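Local coordinates for BluB-like flavoprotein (Clostridium difficile 630, PDB 3EO8) that binds flavin mononucleotide as a dimeric member of the nitroreductase family and probably acts as an oxidoreductase, at residues Lys66-Ile71 and Asn84-Phe89; Glu172-Leu177 and Phe183-Tyr188. All coordinates share one frame; numbering follows the deposited sequence.

Overall arrangement
Contact 1 joins the helices 54-75 and 80-93 near the flavin, whereas contact 2 closes helix 170-181 onto the loop leading into strand 189-197; their centres are about 23 Å apart. One salt bridge links them directly: Lys67 NZ of contact 1 lies 2.8 Å from Glu172 OE2 of contact 2. In contact 1 the Phe86 side chain is about 10 Å from bound flavin mononucleotide and about 7 Å from the side chain of Ser165, an FMN-binding residue. For contact 2, the Glu174 side chain is about 12 Å from that of FMN-binding Thr164. Both contacts also touch the second subunit.

Contact 1: residues Lys66-Ile71 and Asn84-Phe89; sequences KKQQEI and NRFRKF. With ACT (acetate ion), chain I.
Gln68 and Phe86 run past each other in opposite directions between helices 54-75 and 80-93, which follow one another in the chain and form an antiparallel helical hairpin. Gln68 CG lies 3.7 Å from Phe86 CE2, and the amide and ring planes are turned 77° apart, so the pair meets through the aliphatic part of the glutamine and not as stacked planes. Both side chains leave their helices with CG opposite the backbone N (chi1 -170° for Phe86), which sends each across the gap. Ile71 adds its CG2 methyl at 4.2 Å from Phe86 CE2, approaching the ring obliquely, as does Gln68 CG. The short helical segments are 11.1 Å apart at closest approach, at an angle of 169°, a wide spacing that these side chains and two waters bridge.

Gln68 NE2 donates to one water at 2.9 Å, and this water in turn donates to Arg87 O. A second water gives a bond to Gln69 OE1 and accepts one from Arg87 NH2 at 2.9 Å, lying in plane at the edge of the guanidinium group. That group also forms a salt bridge with Asp76 through NH2, while NH1 donates to Asn84 OD1 from above the carbonyl plane. Leu72 and Met75 of helix 54-75 and Glu118 of the second subunit also pack on Phe86.

With no direct hydrogen bond between the segments, the contact divides into an apolar part around Phe86 and a polar part carried by water; one N-H of the buried Gln68 amide is taken up by water, and Asp76 probably offsets the charge of Arg87.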
loop_
_atom_site.group_PDB
_atom_site.type_symbol
_atom_site.label_atom_id
_atom_site.label_comp_id
_atom_site.label_asym_id
_atom_site.label_seq_id
_atom_site.Cartn_x
_atom_site.Cartn_y
_atom_site.Cartn_z
ATOM N N LYS A 66 7.659 15.197 22.062
ATOM C CA LYS A 66 8.906 15.917 22.158
ATOM C C LYS A 66 9.382 16.340 20.777
ATOM O O LYS A 66 9.835 17.464 20.572
ATOM C CB LYS A 66 9.945 15.039 22.844
ATOM C CG LYS A 66 11.261 15.708 23.102
ATOM C CD LYS A 66 12.201 14.773 23.794
ATOM C CE LYS A 66 13.538 15.446 24.078
ATOM N NZ LYS A 66 14.305 14.587 25.018
ATOM N N LYS A 67 9.303 15.432 19.823
ATOM C CA LYS A 67 9.686 15.743 18.440
ATOM C C LYS A 67 8.743 16.798 17.865
ATOM O O LYS A 67 9.175 17.723 17.221
ATOM C CB LYS A 67 9.658 14.478 17.574
ATOM C CG LYS A 67 10.427 14.603 16.257
ATOM C CD LYS A 67 11.931 14.445 16.450
ATOM C CE LYS A 67 12.638 14.557 15.101
ATOM N NZ LYS A 67 14.082 14.132 15.144
ATOM N N GLN A 68 7.441 16.613 18.092
ATOM C CA GLN A 68 6.434 17.636 17.719
ATOM C C GLN A 68 6.779 19.017 18.249
ATOM O O GLN A 68 6.668 20.004 17.535
ATOM C CB GLN A 68 5.049 17.269 18.255
ATOM C CG GLN A 68 3.967 18.267 17.902
ATOM C CD GLN A 68 2.819 18.194 18.886
ATOM O OE1 GLN A 68 3.005 17.758 20.029
ATOM N NE2 GLN A 68 1.643 18.652 18.464
ATOM N N GLN A 69 7.180 19.095 19.513
ATOM C CA GLN A 69 7.458 20.388 20.098
ATOM C C GLN A 69 8.658 21.085 19.442
ATOM O O GLN A 69 8.655 22.301 19.309
ATOM C CB GLN A 69 7.641 20.256 21.592
ATOM C CG GLN A 69 6.367 19.876 22.328
ATOM C CD GLN A 69 5.270 20.927 22.278
ATOM O OE1 GLN A 69 5.527 22.126 22.281
ATOM N NE2 GLN A 69 4.029 20.466 22.251
ATOM N N GLU A 70 9.673 20.323 19.035
ATOM C CA GLU A 70 10.817 20.893 18.334
ATOM C C GLU A 70 10.367 21.555 17.039
ATOM O O GLU A 70 10.875 22.631 16.690
ATOM C CB GLU A 70 11.856 19.811 18.012
ATOM C CG GLU A 70 12.426 19.104 19.221
ATOM C CD GLU A 70 13.305 17.914 18.830
ATOM O OE1 GLU A 70 13.538 17.713 17.602
ATOM O OE2 GLU A 70 13.769 17.208 19.763
ATOM N N ILE A 71 9.409 20.927 16.347
ATOM C CA ILE A 71 8.827 21.507 15.134
ATOM C C ILE A 71 7.972 22.756 15.467
ATOM O O ILE A 71 8.150 23.792 14.852
ATOM C CB ILE A 71 7.996 20.490 14.332
ATOM C CG1 ILE A 71 8.881 19.309 13.873
ATOM C CG2 ILE A 71 7.381 21.174 13.175
ATOM C CD1 ILE A 71 8.106 18.047 13.407
ATOM N N ASN A 84 -0.716 26.296 15.466
ATOM C CA ASN A 84 -1.951 25.886 16.161
ATOM C C ASN A 84 -2.732 24.816 15.447
ATOM O O ASN A 84 -3.280 23.909 16.099
ATOM C CB ASN A 84 -2.858 27.102 16.419
ATOM C CG ASN A 84 -2.374 27.955 17.580
ATOM O OD1 ASN A 84 -1.558 27.519 18.386
ATOM N ND2 ASN A 84 -2.891 29.182 17.677
ATOM N N ARG A 85 -2.810 24.890 14.122
ATOM C CA ARG A 85 -3.447 23.822 13.371
ATOM C C ARG A 85 -2.704 22.490 13.606
ATOM O O ARG A 85 -3.332 21.433 13.791
ATOM C CB ARG A 85 -3.575 24.188 11.873
ATOM C CG ARG A 85 -4.722 25.193 11.611
ATOM C CD ARG A 85 -5.039 25.498 10.105
ATOM N NE ARG A 85 -5.804 26.763 10.031
ATOM C CZ ARG A 85 -6.761 27.065 9.136
ATOM N NH1 ARG A 85 -7.134 26.214 8.173
ATOM N NH2 ARG A 85 -7.364 28.246 9.213
ATOM N N PHE A 86 -1.387 22.541 13.680
ATOM C CA PHE A 86 -0.592 21.311 13.943
ATOM C C PHE A 86 -0.774 20.773 15.379
ATOM O O PHE A 86 -0.842 19.556 15.582
ATOM C CB PHE A 86 0.880 21.574 13.651
ATOM C CG PHE A 86 1.752 20.348 13.647
ATOM C CD1 PHE A 86 1.438 19.258 12.883
ATOM C CD2 PHE A 86 2.945 20.328 14.367
ATOM C CE1 PHE A 86 2.298 18.143 12.841
ATOM C CE2 PHE A 86 3.786 19.235 14.324
ATOM C CZ PHE A 86 3.444 18.138 13.564
ATOM N N ARG A 87 -0.885 21.663 16.363
ATOM C CA ARG A 87 -1.214 21.248 17.730
ATOM C C ARG A 87 -2.509 20.439 17.785
ATOM O O ARG A 87 -2.594 19.397 18.445
ATOM C CB ARG A 87 -1.346 22.488 18.632
ATOM C CG ARG A 87 -0.040 23.187 18.901
ATOM C CD ARG A 87 -0.138 24.480 19.781
ATOM N NE ARG A 87 1.218 24.921 20.080
ATOM C CZ ARG A 87 1.907 25.871 19.445
ATOM N NH1 ARG A 87 1.372 26.652 18.511
ATOM N NH2 ARG A 87 3.151 26.094 19.808
ATOM N N LYS A 88 -3.537 20.944 17.108
ATOM C CA LYS A 88 -4.850 20.283 17.140
ATOM C C LYS A 88 -4.745 18.975 16.379
ATOM O O LYS A 88 -5.295 17.962 16.796
ATOM C CB LYS A 88 -5.936 21.174 16.502
ATOM C CG LYS A 88 -7.367 20.562 16.610
ATOM C CD LYS A 88 -8.485 21.478 16.049
ATOM N N PHE A 89 -4.042 19.004 15.249
ATOM C CA PHE A 89 -3.900 17.809 14.410
ATOM C C PHE A 89 -3.256 16.623 15.163
ATOM O O PHE A 89 -3.746 15.487 15.112
ATOM C CB PHE A 89 -3.087 18.134 13.152
ATOM C CG PHE A 89 -2.736 16.933 12.358
ATOM C CD1 PHE A 89 -3.625 16.400 11.457
ATOM C CD2 PHE A 89 -1.516 16.287 12.555
ATOM C CE1 PHE A 89 -3.304 15.251 10.743
ATOM C CE2 PHE A 89 -1.201 15.153 11.844
ATOM C CZ PHE A 89 -2.098 14.632 10.946
HETATM C C ACT I . 13.188 10.845 12.490
HETATM O O ACT I . 12.494 9.813 12.493
HETATM O OXT ACT I . 13.368 11.389 13.611
HETATM C CH3 ACT I . 13.765 11.413 11.216
HETATM O O HOH W 1 -0.692 18.728 20.164
HETATM O O HOH W 2 4.774 24.495 21.522
#

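Contact 2: residues Glu172-Leu177 and Phe183-Tyr188; sequences EIEAVL and FEKGEY
The Phe183 ring is met obliquely by Leu177, neither squarely over a face nor at an edge: Leu177 CD2 lies 3.6 Å from Phe183 CD2, with Phe183 CG next at 4.1 Å. Phe107 of strand 102-108 meets the same ring with planes about 50° apart, and Thr216 of the second subunit packs on it too. The Glu174 carboxylate, the flat group on the helix side, receives Lys185 NZ on the anti side of OE1, 19° out of its plane.

In that salt bridge Lys185 NZ lies 2.8 Å from Glu174 OE1, and the two side chains cross at about a right angle. Lys185 starts with CG between its backbone N and carbonyl carbon (chi1 67°) and then extends, which carries its ammonium group across to the helix; its CE is 3.5 Å from Glu174 OE1. The second oxygen, Glu174 OE2, accepts a hydrogen bond from Leu190 N, so the carboxylate is gripped through both oxygens. Beyond Lys185 the chain reverses in a type II' beta turn, closed by a 3.0 Å bond from Tyr188 N to Lys185 O.

Phe107 also touches Glu174, Leu177 and Lys185, so one residue of strand 102-108 borders both the apolar pair and the ion pair. On another side of helix 170-181, Ile173 and Val176 pack against helix 54-75, while the loop continues from the turn into strand 189-197, an antiparallel neighbour of strand 102-108 in the sheet.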
loop_
_atom_site.group_PDB
_atom_site.type_symbol
_atom_site.label_atom_id
_atom_site.label_comp_id
_atom_site.label_asym_id
_atom_site.label_seq_id
_atom_site.Cartn_x
_atom_site.Cartn_y
_atom_site.Cartn_z
ATOM N N GLU A 172 12.819 7.988 16.732
ATOM C CA GLU A 172 12.748 8.116 18.176
ATOM C C GLU A 172 11.852 7.060 18.789
ATOM O O GLU A 172 12.134 6.578 19.871
ATOM C CB GLU A 172 12.232 9.492 18.564
ATOM C CG GLU A 172 13.268 10.593 18.287
ATOM C CD GLU A 172 13.387 11.029 16.855
ATOM O OE1 GLU A 172 12.561 10.659 16.004
ATOM O OE2 GLU A 172 14.349 11.785 16.557
ATOM N N ILE A 173 10.775 6.725 18.097
ATOM C CA ILE A 173 9.870 5.628 18.495
ATOM C C ILE A 173 10.614 4.287 18.503
ATOM O O ILE A 173 10.481 3.491 19.441
ATOM C CB ILE A 173 8.641 5.534 17.545
ATOM C CG1 ILE A 173 7.726 6.794 17.657
ATOM C CG2 ILE A 173 7.799 4.277 17.869
ATOM C CD1 ILE A 173 6.574 6.791 16.643
ATOM N N GLU A 174 11.375 4.038 17.440
ATOM C CA GLU A 174 12.187 2.843 17.328
ATOM C C GLU A 174 13.196 2.718 18.499
ATOM O O GLU A 174 13.365 1.635 19.072
ATOM C CB GLU A 174 12.944 2.871 16.009
ATOM C CG GLU A 174 12.040 2.675 14.766
ATOM C CD GLU A 174 12.729 3.035 13.458
ATOM O OE1 GLU A 174 13.987 3.161 13.447
ATOM O OE2 GLU A 174 11.989 3.227 12.451
ATOM N N ALA A 175 13.842 3.827 18.848
ATOM C CA ALA A 175 14.794 3.870 19.960
ATOM C C ALA A 175 14.143 3.532 21.300
ATOM O O ALA A 175 14.712 2.798 22.102
ATOM C CB ALA A 175 15.435 5.242 20.027
ATOM N N VAL A 176 12.963 4.088 21.560
ATOM C CA VAL A 176 12.203 3.732 22.769
ATOM C C VAL A 176 11.862 2.251 22.798
ATOM O O VAL A 176 12.060 1.586 23.817
ATOM C CB VAL A 176 10.882 4.531 22.879
ATOM C CG1 VAL A 176 10.003 3.981 24.020
ATOM C CG2 VAL A 176 11.199 6.010 23.052
ATOM N N LEU A 177 11.335 1.728 21.695
ATOM C CA LEU A 177 10.959 0.319 21.649
ATOM C C LEU A 177 12.153 -0.557 21.966
ATOM O O LEU A 177 12.049 -1.508 22.751
ATOM C CB LEU A 177 10.429 -0.039 20.256
ATOM C CG LEU A 177 10.007 -1.478 20.051
ATOM C CD1 LEU A 177 8.823 -1.829 20.982
ATOM C CD2 LEU A 177 9.650 -1.705 18.581
ATOM N N PHE A 183 13.750 -5.401 21.440
ATOM C CA PHE A 183 13.410 -5.691 20.056
ATOM C C PHE A 183 14.513 -5.203 19.140
ATOM O O PHE A 183 14.916 -4.059 19.265
ATOM C CB PHE A 183 12.089 -5.001 19.682
ATOM C CG PHE A 183 11.672 -5.218 18.262
ATOM C CD1 PHE A 183 11.115 -6.419 17.868
ATOM C CD2 PHE A 183 11.873 -4.241 17.305
ATOM C CE1 PHE A 183 10.738 -6.628 16.562
ATOM C CE2 PHE A 183 11.489 -4.465 15.993
ATOM C CZ PHE A 183 10.924 -5.643 15.634
ATOM N N GLU A 184 14.973 -6.068 18.232
ATOM C CA GLU A 184 16.029 -5.732 17.272
ATOM C C GLU A 184 15.428 -5.557 15.877
ATOM O O GLU A 184 15.045 -6.548 15.243
ATOM C CB GLU A 184 17.102 -6.830 17.233
ATOM N N LYS A 185 15.325 -4.316 15.403
ATOM C CA LYS A 185 14.646 -4.038 14.127
ATOM C C LYS A 185 15.454 -4.481 12.908
ATOM O O LYS A 185 14.896 -4.634 11.824
ATOM C CB LYS A 185 14.316 -2.565 14.009
ATOM C CG LYS A 185 15.528 -1.633 13.877
ATOM C CD LYS A 185 15.165 -0.167 14.169
ATOM C CE LYS A 185 16.411 0.710 14.173
ATOM N NZ LYS A 185 16.165 2.057 14.791
ATOM N N GLY A 186 16.767 -4.661 13.081
ATOM C CA GLY A 186 17.649 -4.949 11.964
ATOM C C GLY A 186 17.522 -3.904 10.870
ATOM O O GLY A 186 17.709 -2.726 11.135
ATOM N N GLU A 187 17.203 -4.346 9.650
ATOM C CA GLU A 187 17.116 -3.456 8.487
ATOM C C GLU A 187 15.733 -2.791 8.358
ATOM O O GLU A 187 15.503 -1.978 7.445
ATOM C CB GLU A 187 17.459 -4.235 7.196
ATOM C CG GLU A 187 16.359 -5.199 6.738
ATOM C CD GLU A 187 16.835 -6.323 5.791
ATOM O OE1 GLU A 187 17.371 -5.992 4.694
ATOM O OE2 GLU A 187 16.620 -7.528 6.113
ATOM N N TYR A 188 14.819 -3.164 9.247
ATOM C CA TYR A 188 13.453 -2.681 9.195
ATOM C C TYR A 188 13.333 -1.341 9.907
ATOM O O TYR A 188 14.173 -0.977 10.720
ATOM C CB TYR A 188 12.481 -3.676 9.808
ATOM C CG TYR A 188 12.237 -4.951 9.010
ATOM C CD1 TYR A 188 13.263 -5.875 8.792
ATOM C CD2 TYR A 188 10.972 -5.239 8.503
ATOM C CE1 TYR A 188 13.036 -7.048 8.064
ATOM C CE2 TYR A 188 10.727 -6.411 7.783
ATOM C CZ TYR A 188 11.762 -7.303 7.559
ATOM O OH TYR A 188 11.480 -8.456 6.847
#